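Local structure of protein adenylyltransferase MntA (Aphanizomenon flos-aquae 2012/KM1/D3, 7AE2) at residues 142-145 with 146-149. The protein neutralises its cognate toxin HepT, mostly by adding two AMP units in succession to a toxin tyrosine, the second onto the first. Residues are numbered along the deposited sequence; the frame is centred on the assembly and turned at random.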
# COMPACT_ATOMS: atom_id res chain seq x y z
N GLU B 142 -27.73 -3.15 6.71
CA GLU B 142 -28.60 -3.15 7.88
C GLU B 142 -28.51 -4.47 8.63
O GLU B 142 -28.55 -4.50 9.87
CB GLU B 142 -30.04 -2.85 7.48
CG GLU B 142 -31.01 -2.79 8.65
CD GLU B 142 -30.64 -1.74 9.68
OE1 GLU B 142 -30.16 -0.66 9.28
OE2 GLU B 142 -30.82 -1.99 10.89
N ASN B 143 -28.39 -5.58 7.90
CA ASN B 143 -28.22 -6.88 8.55
C ASN B 143 -26.91 -6.95 9.32
O ASN B 143 -26.86 -7.50 10.43
CB ASN B 143 -28.30 -8.00 7.52
CG ASN B 143 -27.81 -9.33 8.07
OD1 ASN B 143 -26.65 -9.70 7.88
ND2 ASN B 143 -28.68 -10.04 8.78
N PHE B 144 -25.84 -6.40 8.74
CA PHE B 144 -24.57 -6.32 9.46
C PHE B 144 -24.72 -5.53 10.75
O PHE B 144 -24.24 -5.96 11.81
CB PHE B 144 -23.50 -5.68 8.56
CG PHE B 144 -22.27 -5.25 9.30
CD1 PHE B 144 -21.23 -6.14 9.52
CD2 PHE B 144 -22.15 -3.95 9.77
CE1 PHE B 144 -20.10 -5.74 10.21
CE2 PHE B 144 -21.02 -3.55 10.46
CZ PHE B 144 -19.99 -4.45 10.68
N LEU B 145 -25.39 -4.38 10.69
CA LEU B 145 -25.54 -3.54 11.87
C LEU B 145 -26.34 -4.25 12.96
O LEU B 145 -26.05 -4.11 14.15
CB LEU B 145 -26.19 -2.21 11.49
CG LEU B 145 -25.39 -1.35 10.52
CD1 LEU B 145 -26.24 -0.19 10.01
CD2 LEU B 145 -24.11 -0.84 11.17
N GLN B 146 -27.36 -5.03 12.56
CA GLN B 146 -28.15 -5.76 13.54
C GLN B 146 -27.35 -6.88 14.19
O GLN B 146 -27.45 -7.10 15.41
CB GLN B 146 -29.41 -6.33 12.89
CG GLN B 146 -30.38 -5.27 12.38
CD GLN B 146 -31.62 -5.88 11.75
OE1 GLN B 146 -31.87 -7.08 11.87
NE2 GLN B 146 -32.40 -5.05 11.06
N ARG B 147 -26.56 -7.61 13.40
CA ARG B 147 -25.78 -8.71 13.96
C ARG B 147 -24.73 -8.20 14.94
O ARG B 147 -24.48 -8.84 15.97
CB ARG B 147 -25.12 -9.51 12.83
CG ARG B 147 -26.08 -10.32 11.99
CD ARG B 147 -25.36 -11.21 10.98
NE ARG B 147 -24.79 -10.45 9.86
CZ ARG B 147 -23.49 -10.18 9.72
NH1 ARG B 147 -22.62 -10.60 10.62
NH2 ARG B 147 -23.07 -9.49 8.67
N TRP B 148 -24.12 -7.06 14.64
CA TRP B 148 -23.06 -6.51 15.48
C TRP B 148 -23.59 -5.64 16.62
O TRP B 148 -22.79 -5.17 17.43
CB TRP B 148 -22.08 -5.70 14.62
CG TRP B 148 -21.16 -6.57 13.82
CD1 TRP B 148 -21.51 -7.41 12.81
CD2 TRP B 148 -19.75 -6.69 13.98
NE1 TRP B 148 -20.39 -8.05 12.32
CE2 TRP B 148 -19.30 -7.62 13.03
CE3 TRP B 148 -18.81 -6.10 14.84
CZ2 TRP B 148 -17.95 -7.98 12.90
CZ3 TRP B 148 -17.48 -6.45 14.71
CH2 TRP B 148 -17.07 -7.38 13.75
N GLY B 149 -24.90 -5.43 16.71
CA GLY B 149 -25.46 -4.71 17.84
C GLY B 149 -25.06 -3.26 17.90
O GLY B 149 -24.96 -2.69 18.99
O HOH W 1 -24.65 -8.55 6.35
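N143 and R147, one helical turn apart, are joined side chain to side chain. R147 NE donates an almost straight bond (173°) to N143 OD1 at 2.8 Å. OD1 lies in the guanidinium plane, but NE stands above the amide carbonyl plane. A water accepts a bond from R147 NH2 and is placed to donate to N143 OD1, probably giving a second link between the two side chains. The bend at chi3 (-73°) turns the guanidinium back toward N143. Outside the two segments, R147 NH2 also forms a salt bridge to an acidic side chain on the chain of another protein.

F144 and W148 pair at an oblique angle, their planes 34° apart. F144 CE1 lies over one indole face, near the rim, 3.4 Å from W148 CD1. The indole NE1 bonds to an acidic side chain of that other protein. E142 OE2 receives a weak bond from Q146 NE2 at 3.4 Å; the carboxylate and amide planes are strongly turned against each other.

G149 ends the turn with positive phi in a Schellman motif. This is the C-terminal end of helix 127-148, far from the four-stranded sheet and the active site. Here F144, L145 and W148 pack against the chain of the other protein.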